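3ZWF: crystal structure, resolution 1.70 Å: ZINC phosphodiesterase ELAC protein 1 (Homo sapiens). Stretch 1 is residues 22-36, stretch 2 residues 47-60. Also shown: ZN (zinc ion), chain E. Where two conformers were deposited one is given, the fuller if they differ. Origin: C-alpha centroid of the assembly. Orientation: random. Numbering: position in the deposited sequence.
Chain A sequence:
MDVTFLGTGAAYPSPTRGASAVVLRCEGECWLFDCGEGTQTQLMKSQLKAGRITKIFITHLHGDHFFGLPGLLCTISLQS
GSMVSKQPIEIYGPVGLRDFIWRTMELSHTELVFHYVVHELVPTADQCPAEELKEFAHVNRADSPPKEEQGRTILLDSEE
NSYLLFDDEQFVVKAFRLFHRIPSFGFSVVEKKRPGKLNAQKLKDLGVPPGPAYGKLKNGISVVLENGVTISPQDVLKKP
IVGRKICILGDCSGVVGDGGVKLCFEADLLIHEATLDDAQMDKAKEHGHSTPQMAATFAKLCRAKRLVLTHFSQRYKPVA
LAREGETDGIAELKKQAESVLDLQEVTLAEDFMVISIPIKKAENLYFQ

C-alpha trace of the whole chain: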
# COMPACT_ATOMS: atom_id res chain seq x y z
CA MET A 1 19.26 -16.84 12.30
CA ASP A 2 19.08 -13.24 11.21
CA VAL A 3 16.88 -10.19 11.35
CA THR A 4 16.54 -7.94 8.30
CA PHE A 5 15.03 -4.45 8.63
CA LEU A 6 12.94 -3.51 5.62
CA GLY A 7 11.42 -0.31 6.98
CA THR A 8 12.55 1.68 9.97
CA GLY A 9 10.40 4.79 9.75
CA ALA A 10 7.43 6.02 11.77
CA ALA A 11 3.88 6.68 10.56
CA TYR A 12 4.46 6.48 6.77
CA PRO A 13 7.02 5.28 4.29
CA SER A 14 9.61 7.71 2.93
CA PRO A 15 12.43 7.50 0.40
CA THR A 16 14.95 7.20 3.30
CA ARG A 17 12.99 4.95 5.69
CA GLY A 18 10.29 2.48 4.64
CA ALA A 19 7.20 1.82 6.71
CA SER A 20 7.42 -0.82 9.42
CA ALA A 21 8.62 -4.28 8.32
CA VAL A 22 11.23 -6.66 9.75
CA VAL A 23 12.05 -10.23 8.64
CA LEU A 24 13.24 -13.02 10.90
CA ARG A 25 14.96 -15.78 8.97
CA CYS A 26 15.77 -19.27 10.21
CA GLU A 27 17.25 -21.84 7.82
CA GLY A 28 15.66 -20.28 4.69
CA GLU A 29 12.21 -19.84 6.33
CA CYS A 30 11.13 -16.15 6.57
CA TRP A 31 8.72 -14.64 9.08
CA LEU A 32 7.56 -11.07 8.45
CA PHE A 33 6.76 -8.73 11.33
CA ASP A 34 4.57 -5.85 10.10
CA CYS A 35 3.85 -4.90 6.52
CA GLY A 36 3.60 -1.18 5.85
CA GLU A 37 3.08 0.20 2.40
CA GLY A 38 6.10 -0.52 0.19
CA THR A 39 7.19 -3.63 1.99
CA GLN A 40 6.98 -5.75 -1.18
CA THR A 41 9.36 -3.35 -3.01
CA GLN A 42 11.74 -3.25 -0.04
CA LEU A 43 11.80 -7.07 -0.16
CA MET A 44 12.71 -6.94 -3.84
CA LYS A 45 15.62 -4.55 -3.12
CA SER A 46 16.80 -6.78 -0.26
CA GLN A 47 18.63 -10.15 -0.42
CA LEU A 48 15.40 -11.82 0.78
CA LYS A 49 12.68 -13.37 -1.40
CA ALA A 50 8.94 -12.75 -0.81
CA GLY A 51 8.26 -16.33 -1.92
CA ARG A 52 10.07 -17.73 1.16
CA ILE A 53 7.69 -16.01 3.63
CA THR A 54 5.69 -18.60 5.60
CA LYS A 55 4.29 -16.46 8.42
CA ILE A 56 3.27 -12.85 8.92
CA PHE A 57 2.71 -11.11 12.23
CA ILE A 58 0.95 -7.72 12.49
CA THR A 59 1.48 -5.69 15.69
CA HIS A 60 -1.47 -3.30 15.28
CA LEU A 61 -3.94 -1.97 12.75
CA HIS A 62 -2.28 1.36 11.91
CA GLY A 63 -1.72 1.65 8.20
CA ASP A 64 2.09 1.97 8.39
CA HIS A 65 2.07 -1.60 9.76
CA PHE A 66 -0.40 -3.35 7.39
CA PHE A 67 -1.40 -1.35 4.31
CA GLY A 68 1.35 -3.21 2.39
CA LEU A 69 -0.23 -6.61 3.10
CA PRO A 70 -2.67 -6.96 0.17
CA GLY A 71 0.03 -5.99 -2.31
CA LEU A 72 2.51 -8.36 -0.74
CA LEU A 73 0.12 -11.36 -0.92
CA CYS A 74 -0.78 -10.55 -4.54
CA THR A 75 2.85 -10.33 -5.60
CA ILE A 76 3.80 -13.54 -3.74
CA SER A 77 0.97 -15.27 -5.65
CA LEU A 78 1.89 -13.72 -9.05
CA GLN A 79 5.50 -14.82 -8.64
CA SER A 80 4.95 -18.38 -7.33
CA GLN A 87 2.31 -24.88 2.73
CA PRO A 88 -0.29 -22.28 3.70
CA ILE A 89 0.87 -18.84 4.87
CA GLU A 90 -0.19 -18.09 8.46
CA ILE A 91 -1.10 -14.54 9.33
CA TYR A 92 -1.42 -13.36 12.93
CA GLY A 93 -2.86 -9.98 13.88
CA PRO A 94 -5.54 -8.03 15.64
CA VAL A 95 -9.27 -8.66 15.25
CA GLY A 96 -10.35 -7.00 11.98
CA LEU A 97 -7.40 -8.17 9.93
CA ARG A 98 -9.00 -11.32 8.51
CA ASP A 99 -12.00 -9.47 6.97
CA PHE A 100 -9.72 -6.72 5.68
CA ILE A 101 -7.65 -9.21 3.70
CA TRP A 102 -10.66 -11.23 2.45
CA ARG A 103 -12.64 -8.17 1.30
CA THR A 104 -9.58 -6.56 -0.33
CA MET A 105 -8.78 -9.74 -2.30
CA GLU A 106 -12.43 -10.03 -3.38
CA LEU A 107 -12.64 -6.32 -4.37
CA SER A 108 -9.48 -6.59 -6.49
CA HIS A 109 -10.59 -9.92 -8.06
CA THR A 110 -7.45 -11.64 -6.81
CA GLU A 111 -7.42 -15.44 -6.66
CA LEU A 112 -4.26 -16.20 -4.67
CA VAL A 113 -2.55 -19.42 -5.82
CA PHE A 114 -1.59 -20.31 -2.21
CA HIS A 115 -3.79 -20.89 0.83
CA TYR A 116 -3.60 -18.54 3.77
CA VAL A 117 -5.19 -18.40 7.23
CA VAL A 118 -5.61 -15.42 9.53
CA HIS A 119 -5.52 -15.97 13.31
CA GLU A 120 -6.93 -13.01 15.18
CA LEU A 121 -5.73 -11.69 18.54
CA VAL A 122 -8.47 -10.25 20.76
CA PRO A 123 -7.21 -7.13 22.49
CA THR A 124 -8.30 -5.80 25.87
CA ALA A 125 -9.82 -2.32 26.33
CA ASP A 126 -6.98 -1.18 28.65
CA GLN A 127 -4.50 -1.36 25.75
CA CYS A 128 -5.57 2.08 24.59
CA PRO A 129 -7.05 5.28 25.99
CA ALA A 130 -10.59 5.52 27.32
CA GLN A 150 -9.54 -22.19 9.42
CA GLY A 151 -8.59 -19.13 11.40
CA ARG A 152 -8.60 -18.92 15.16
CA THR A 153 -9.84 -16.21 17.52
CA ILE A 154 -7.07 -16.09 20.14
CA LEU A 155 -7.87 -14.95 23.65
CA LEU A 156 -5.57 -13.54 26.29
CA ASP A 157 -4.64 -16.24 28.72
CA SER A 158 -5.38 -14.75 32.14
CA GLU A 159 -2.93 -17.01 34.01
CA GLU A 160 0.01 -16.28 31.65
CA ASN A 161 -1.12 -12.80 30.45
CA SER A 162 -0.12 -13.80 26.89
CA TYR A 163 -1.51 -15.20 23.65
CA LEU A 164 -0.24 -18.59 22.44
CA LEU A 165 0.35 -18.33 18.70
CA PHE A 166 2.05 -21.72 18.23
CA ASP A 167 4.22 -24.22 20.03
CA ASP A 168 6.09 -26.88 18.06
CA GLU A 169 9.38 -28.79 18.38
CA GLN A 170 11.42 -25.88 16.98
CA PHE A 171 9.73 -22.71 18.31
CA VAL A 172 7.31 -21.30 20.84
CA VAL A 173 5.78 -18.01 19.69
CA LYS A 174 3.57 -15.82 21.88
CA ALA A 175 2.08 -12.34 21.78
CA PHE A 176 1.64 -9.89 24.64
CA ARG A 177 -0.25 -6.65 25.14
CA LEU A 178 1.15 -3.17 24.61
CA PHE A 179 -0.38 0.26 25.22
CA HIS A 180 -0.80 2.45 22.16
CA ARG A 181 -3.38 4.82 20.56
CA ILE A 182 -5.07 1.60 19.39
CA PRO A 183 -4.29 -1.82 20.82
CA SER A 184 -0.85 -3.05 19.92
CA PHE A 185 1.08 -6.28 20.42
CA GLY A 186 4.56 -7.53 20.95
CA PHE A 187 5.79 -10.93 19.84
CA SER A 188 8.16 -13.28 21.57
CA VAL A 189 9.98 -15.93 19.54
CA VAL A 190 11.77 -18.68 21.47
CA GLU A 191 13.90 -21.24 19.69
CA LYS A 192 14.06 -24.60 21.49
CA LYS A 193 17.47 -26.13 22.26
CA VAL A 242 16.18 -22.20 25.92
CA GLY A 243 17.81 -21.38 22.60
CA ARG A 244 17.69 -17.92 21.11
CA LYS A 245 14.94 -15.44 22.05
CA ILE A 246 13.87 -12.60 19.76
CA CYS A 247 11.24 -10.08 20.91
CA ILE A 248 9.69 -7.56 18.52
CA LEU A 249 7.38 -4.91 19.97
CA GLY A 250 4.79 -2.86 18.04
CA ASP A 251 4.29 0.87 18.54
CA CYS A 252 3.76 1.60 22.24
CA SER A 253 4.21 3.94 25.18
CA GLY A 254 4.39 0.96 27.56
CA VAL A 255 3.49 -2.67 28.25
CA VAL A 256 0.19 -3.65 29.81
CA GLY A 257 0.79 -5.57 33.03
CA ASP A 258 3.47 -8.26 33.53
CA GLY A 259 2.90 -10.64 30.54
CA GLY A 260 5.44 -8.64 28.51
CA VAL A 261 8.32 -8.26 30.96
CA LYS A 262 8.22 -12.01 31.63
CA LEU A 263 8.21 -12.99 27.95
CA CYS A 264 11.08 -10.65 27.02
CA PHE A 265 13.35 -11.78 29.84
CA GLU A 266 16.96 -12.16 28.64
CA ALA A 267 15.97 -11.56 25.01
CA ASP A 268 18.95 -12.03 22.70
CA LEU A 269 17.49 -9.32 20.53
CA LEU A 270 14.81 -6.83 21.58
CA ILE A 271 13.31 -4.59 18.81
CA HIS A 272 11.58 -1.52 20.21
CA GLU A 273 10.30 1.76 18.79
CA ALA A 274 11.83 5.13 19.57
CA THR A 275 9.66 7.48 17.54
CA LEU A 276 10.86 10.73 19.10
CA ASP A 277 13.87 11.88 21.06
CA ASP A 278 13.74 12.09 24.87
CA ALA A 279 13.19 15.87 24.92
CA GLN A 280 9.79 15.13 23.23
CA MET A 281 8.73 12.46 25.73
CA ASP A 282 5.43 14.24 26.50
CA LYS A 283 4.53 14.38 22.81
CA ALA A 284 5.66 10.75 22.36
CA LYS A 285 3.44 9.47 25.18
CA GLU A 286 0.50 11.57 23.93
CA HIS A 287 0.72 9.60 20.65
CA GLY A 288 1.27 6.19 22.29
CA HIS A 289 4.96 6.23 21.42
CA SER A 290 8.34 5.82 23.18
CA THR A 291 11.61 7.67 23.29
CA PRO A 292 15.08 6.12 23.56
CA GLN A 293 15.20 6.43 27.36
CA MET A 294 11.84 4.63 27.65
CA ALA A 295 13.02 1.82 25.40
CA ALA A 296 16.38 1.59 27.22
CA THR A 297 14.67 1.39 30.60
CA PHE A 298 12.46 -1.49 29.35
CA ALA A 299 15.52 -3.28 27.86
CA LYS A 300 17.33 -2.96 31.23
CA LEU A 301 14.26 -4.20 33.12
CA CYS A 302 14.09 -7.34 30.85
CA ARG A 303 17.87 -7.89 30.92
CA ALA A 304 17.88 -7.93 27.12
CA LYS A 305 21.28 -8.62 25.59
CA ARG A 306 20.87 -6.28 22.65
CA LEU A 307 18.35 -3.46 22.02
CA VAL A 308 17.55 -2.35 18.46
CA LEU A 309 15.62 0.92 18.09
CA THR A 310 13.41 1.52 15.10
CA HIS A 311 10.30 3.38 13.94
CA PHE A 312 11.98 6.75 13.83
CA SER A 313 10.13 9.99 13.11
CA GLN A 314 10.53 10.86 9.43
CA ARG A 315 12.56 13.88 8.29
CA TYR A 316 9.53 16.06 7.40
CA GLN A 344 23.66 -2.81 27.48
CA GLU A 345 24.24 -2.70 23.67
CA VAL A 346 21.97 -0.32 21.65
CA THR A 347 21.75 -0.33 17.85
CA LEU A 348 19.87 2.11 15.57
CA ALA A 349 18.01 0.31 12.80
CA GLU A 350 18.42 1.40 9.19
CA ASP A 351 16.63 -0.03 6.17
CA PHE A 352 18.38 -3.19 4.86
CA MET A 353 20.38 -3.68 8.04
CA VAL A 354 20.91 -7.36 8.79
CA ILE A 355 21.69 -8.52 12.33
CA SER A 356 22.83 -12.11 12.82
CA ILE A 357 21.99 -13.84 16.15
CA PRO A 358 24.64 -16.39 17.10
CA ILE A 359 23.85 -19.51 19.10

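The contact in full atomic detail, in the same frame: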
# COMPACT_ATOMS: atom_id res chain seq x y z
N VAL A 22 10.00 -5.97 9.33
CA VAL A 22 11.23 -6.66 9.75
C VAL A 22 11.05 -8.14 9.45
O VAL A 22 9.97 -8.69 9.74
CB VAL A 22 11.54 -6.54 11.27
CG1 VAL A 22 13.02 -6.93 11.54
CG2 VAL A 22 11.21 -5.15 11.82
N VAL A 23 12.08 -8.79 8.91
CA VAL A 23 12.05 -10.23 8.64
C VAL A 23 13.02 -11.01 9.51
O VAL A 23 14.19 -10.70 9.59
CB VAL A 23 12.32 -10.54 7.16
CG1 VAL A 23 12.46 -12.02 6.92
CG2 VAL A 23 11.19 -9.99 6.30
N LEU A 24 12.47 -12.01 10.20
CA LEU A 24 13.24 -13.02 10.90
C LEU A 24 13.38 -14.26 10.01
O LEU A 24 12.41 -14.83 9.48
CB LEU A 24 12.55 -13.38 12.22
CG LEU A 24 13.24 -14.44 13.07
CD1 LEU A 24 14.65 -14.04 13.51
CD2 LEU A 24 12.34 -14.72 14.29
N ARG A 25 14.63 -14.69 9.86
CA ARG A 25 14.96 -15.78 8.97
C ARG A 25 15.65 -16.85 9.77
O ARG A 25 16.56 -16.56 10.51
CB ARG A 25 15.87 -15.28 7.85
CG ARG A 25 15.95 -16.19 6.65
CD ARG A 25 16.64 -15.52 5.47
NE ARG A 25 17.90 -14.87 5.75
CZ ARG A 25 18.77 -14.49 4.81
NH1 ARG A 25 18.52 -14.72 3.53
NH2 ARG A 25 19.90 -13.88 5.15
N CYS A 26 15.14 -18.07 9.64
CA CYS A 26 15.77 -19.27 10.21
C CYS A 26 15.82 -20.34 9.14
O CYS A 26 14.79 -20.80 8.67
CB CYS A 26 15.00 -19.78 11.42
SG CYS A 26 14.64 -18.56 12.70
N GLU A 27 17.04 -20.73 8.75
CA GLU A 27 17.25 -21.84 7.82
C GLU A 27 16.37 -21.72 6.56
O GLU A 27 15.68 -22.67 6.19
CB GLU A 27 16.99 -23.18 8.54
N GLY A 28 16.40 -20.54 5.94
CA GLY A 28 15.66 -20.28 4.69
C GLY A 28 14.18 -19.91 4.82
O GLY A 28 13.59 -19.40 3.87
N GLU A 29 13.60 -20.21 5.99
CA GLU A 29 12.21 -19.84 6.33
C GLU A 29 12.12 -18.42 6.89
O GLU A 29 12.79 -18.11 7.89
CB GLU A 29 11.60 -20.84 7.33
CG GLU A 29 10.25 -20.39 7.90
CD GLU A 29 9.42 -21.53 8.49
OE1 GLU A 29 9.88 -22.68 8.48
OE2 GLU A 29 8.28 -21.25 8.96
N CYS A 30 11.30 -17.57 6.23
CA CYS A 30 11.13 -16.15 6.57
C CYS A 30 9.82 -15.88 7.27
O CYS A 30 8.75 -16.26 6.77
CB CYS A 30 11.26 -15.22 5.33
SG CYS A 30 12.88 -15.17 4.62
N TRP A 31 9.89 -15.19 8.40
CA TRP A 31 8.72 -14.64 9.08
C TRP A 31 8.76 -13.10 9.04
O TRP A 31 9.74 -12.47 9.44
CB TRP A 31 8.61 -15.07 10.56
CG TRP A 31 8.51 -16.52 10.78
CD1 TRP A 31 8.27 -17.50 9.86
CD2 TRP A 31 8.61 -17.18 12.06
NE1 TRP A 31 8.24 -18.74 10.49
CE2 TRP A 31 8.47 -18.57 11.83
CE3 TRP A 31 8.82 -16.72 13.35
CZ2 TRP A 31 8.52 -19.50 12.86
CZ3 TRP A 31 8.91 -17.66 14.39
CH2 TRP A 31 8.76 -19.02 14.12
N LEU A 32 7.68 -12.52 8.55
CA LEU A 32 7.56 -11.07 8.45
C LEU A 32 6.78 -10.48 9.63
O LEU A 32 5.67 -10.91 9.95
CB LEU A 32 6.87 -10.70 7.12
CG LEU A 32 6.58 -9.21 6.84
CD1 LEU A 32 7.84 -8.41 6.71
CD2 LEU A 32 5.72 -9.10 5.57
N PHE A 33 7.36 -9.46 10.23
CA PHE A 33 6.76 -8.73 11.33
C PHE A 33 6.46 -7.32 10.83
O PHE A 33 7.38 -6.53 10.57
CB PHE A 33 7.70 -8.70 12.56
CG PHE A 33 7.85 -10.02 13.21
CD1 PHE A 33 8.75 -10.96 12.72
CD2 PHE A 33 7.04 -10.37 14.30
CE1 PHE A 33 8.88 -12.23 13.35
CE2 PHE A 33 7.14 -11.63 14.88
CZ PHE A 33 8.07 -12.56 14.41
N ASP A 34 5.16 -7.07 10.68
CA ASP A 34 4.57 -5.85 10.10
C ASP A 34 4.80 -5.74 8.59
O ASP A 34 5.70 -6.35 8.01
CB ASP A 34 4.96 -4.59 10.87
CG ASP A 34 4.21 -4.48 12.26
OD1 ASP A 34 3.22 -5.16 12.41
OD2 ASP A 34 4.62 -3.69 13.12
N CYS A 35 3.92 -4.97 7.98
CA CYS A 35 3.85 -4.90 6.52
C CYS A 35 3.27 -3.58 6.05
O CYS A 35 2.21 -3.50 5.46
CB CYS A 35 3.06 -6.09 5.96
SG CYS A 35 3.32 -6.38 4.21
N GLY A 36 3.95 -2.51 6.40
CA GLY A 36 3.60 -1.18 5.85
C GLY A 36 3.67 -1.10 4.34
O GLY A 36 4.27 -1.95 3.66
N GLN A 47 18.19 -8.78 -0.06
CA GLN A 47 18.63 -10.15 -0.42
C GLN A 47 17.60 -11.24 -0.15
O GLN A 47 17.81 -12.40 -0.49
CB GLN A 47 19.96 -10.51 0.27
N LEU A 48 16.48 -10.87 0.46
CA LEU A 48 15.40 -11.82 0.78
C LEU A 48 14.47 -12.01 -0.40
O LEU A 48 14.45 -11.20 -1.32
CB LEU A 48 14.57 -11.28 1.93
CG LEU A 48 15.29 -10.88 3.19
CD1 LEU A 48 14.38 -9.93 3.95
CD2 LEU A 48 15.64 -12.12 4.01
N LYS A 49 13.67 -13.07 -0.35
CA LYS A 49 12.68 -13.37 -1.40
C LYS A 49 11.29 -13.52 -0.77
O LYS A 49 11.10 -14.31 0.16
CB LYS A 49 13.08 -14.64 -2.16
N ALA A 50 10.34 -12.73 -1.28
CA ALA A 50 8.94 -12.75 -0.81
C ALA A 50 8.38 -14.17 -0.78
O ALA A 50 7.66 -14.55 0.16
CB ALA A 50 8.06 -11.85 -1.71
N GLY A 51 8.73 -14.94 -1.80
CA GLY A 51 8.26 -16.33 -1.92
C GLY A 51 8.65 -17.29 -0.81
O GLY A 51 8.08 -18.36 -0.69
N ARG A 52 9.63 -16.91 0.01
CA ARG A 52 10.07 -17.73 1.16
C ARG A 52 9.32 -17.41 2.46
O ARG A 52 9.57 -18.01 3.50
CB ARG A 52 11.59 -17.57 1.38
CG ARG A 52 12.45 -18.26 0.34
CD ARG A 52 13.93 -17.96 0.52
N ILE A 53 8.41 -16.44 2.42
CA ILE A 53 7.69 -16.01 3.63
C ILE A 53 6.63 -17.03 3.97
O ILE A 53 5.77 -17.31 3.14
CB ILE A 53 7.05 -14.61 3.45
CG1 ILE A 53 8.14 -13.52 3.36
CG2 ILE A 53 6.06 -14.35 4.59
CD1 ILE A 53 7.63 -12.12 2.93
N THR A 54 6.67 -17.59 5.17
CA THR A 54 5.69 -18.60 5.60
C THR A 54 4.71 -18.11 6.69
O THR A 54 3.64 -18.69 6.90
CB THR A 54 6.37 -19.84 6.12
OG1 THR A 54 7.25 -19.48 7.19
CG2 THR A 54 7.19 -20.51 5.03
N LYS A 55 5.10 -17.05 7.38
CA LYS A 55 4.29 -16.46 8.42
C LYS A 55 4.44 -14.95 8.43
O LYS A 55 5.51 -14.42 8.15
CB LYS A 55 4.67 -17.01 9.82
CG LYS A 55 4.59 -18.53 9.94
CD LYS A 55 4.80 -19.03 11.37
CE LYS A 55 5.07 -20.54 11.40
NZ LYS A 55 3.93 -21.28 10.87
N ILE A 56 3.35 -14.29 8.80
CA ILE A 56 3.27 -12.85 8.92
C ILE A 56 2.59 -12.48 10.22
O ILE A 56 1.54 -13.04 10.57
CB ILE A 56 2.50 -12.24 7.68
CG1 ILE A 56 3.22 -12.66 6.39
CG2 ILE A 56 2.42 -10.72 7.78
CD1 ILE A 56 2.50 -12.30 5.10
N PHE A 57 3.19 -11.56 10.95
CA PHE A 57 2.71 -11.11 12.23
C PHE A 57 2.50 -9.60 12.18
O PHE A 57 3.44 -8.86 11.93
CB PHE A 57 3.74 -11.46 13.35
CG PHE A 57 4.12 -12.92 13.43
CD1 PHE A 57 5.08 -13.48 12.60
CD2 PHE A 57 3.50 -13.74 14.37
CE1 PHE A 57 5.40 -14.80 12.66
CE2 PHE A 57 3.82 -15.08 14.44
CZ PHE A 57 4.79 -15.62 13.61
N ILE A 58 1.28 -9.16 12.51
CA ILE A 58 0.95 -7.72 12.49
C ILE A 58 0.71 -7.20 13.89
O ILE A 58 -0.12 -7.77 14.64
CB ILE A 58 -0.33 -7.46 11.61
CG1 ILE A 58 -0.14 -7.95 10.18
CG2 ILE A 58 -0.69 -5.97 11.63
CD1 ILE A 58 1.04 -7.32 9.38
N THR A 59 1.48 -6.18 14.28
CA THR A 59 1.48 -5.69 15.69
C THR A 59 0.24 -4.88 16.04
O THR A 59 -0.27 -4.95 17.14
CB THR A 59 2.68 -4.83 16.01
OG1 THR A 59 2.73 -3.70 15.11
CG2 THR A 59 3.99 -5.64 15.91
N HIS A 60 -0.31 -4.14 15.06
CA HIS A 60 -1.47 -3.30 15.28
C HIS A 60 -2.00 -2.79 13.96
O HIS A 60 -1.24 -2.72 13.00
CB HIS A 60 -1.21 -2.16 16.25
CG HIS A 60 -0.28 -1.08 15.78
ND1 HIS A 60 1.08 -1.28 15.57
CD2 HIS A 60 -0.48 0.25 15.71
CE1 HIS A 60 1.64 -0.12 15.26
NE2 HIS A 60 0.72 0.83 15.34
ZN ZN E . 0.81 3.12 15.46
O HOH W 1 10.74 -20.50 3.25
O HOH W 2 1.41 3.18 13.49

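Parallel β-strands bond through a staggered ladder in which one residue gives both its NH and its CO to two residues flanking its partner, and the human zinc phosphodiesterase ELAC protein 1 offers a compact example. Residues 22-26 and 29-33 form a hairpin closed by a type I' turn from Cys26 to Glu29; its second strand then runs beside strand 53-57, their directions only 15° apart.

The ladder alternates as expected. Leu32 N donates to Lys55 O (2.9 Å) and Leu32 O accepts from Phe57 N (2.8 Å), so Leu32 brackets Ile56; Asp34 N continues the series to Phe57 O (2.8 Å). At the start, Cys30 O receives Thr54 N at 2.9 Å, while Cys30 N reaches Arg52 O at a longer 3.3 Å. Between Cys30 and Trp31 the register slips by one residue, a β-bulge: Cys30 pairs with Ile53, but Trp31 pairs with Lys55. One cost is visible here, for Lys55 N is buried without a partner. Close CA-H...O contacts, such as Trp31 CA to Lys55 O at 3.3 Å, fill in the ladder. At the turn, a water donates to both Gly28 O (3.1 Å) and Arg52 O (2.8 Å), bridging the two backbones.

Side chains segregate by face. On one, Cys30, Leu32, Ile53 and Ile56 make an apolar layer, with Leu32 CB 4.2 Å from Ile56 CG1. Leu48, arriving from the loop before the strand, extends the apolar contacts, its CD1 3.9 Å from Val23 CB; its CD2 also sits over one face of the charged Arg25 guanidinium.

The other face is largely aromatic. The rings of Phe33 and Phe57 form an offset stack, centroids 4.6 Å apart and planes at 9°, an arrangement that gains dispersion while avoiding direct overlap of the π clouds. Trp31 meets Phe57 obliquely, and the aliphatic part of Lys55 lies over the five-membered ring of the indole, placing Lys55 CD 3.9 Å from the centroid of the five-membered ring of Trp31 in a CH-π contact.

Carboxylates fasten both ends. Glu29 OE2 accepts from Thr54 OG1 (2.7 Å) and also from Trp31 NE1 (2.9 Å), tying the indole to the neighbouring strand through a shared acceptor. Asp34 uses both oxygens on one residue: OD1 takes Thr59 N at 2.8 Å and OD2 takes Thr59 OG1 at 2.7 Å. Thr59 OG1 in turn accepts from His60 ND1 (3.0 Å), leaving His60 NE2 to bind the zinc ion ZN at 2.3 Å; the chain of bonds thus links the strand pair to the metal site.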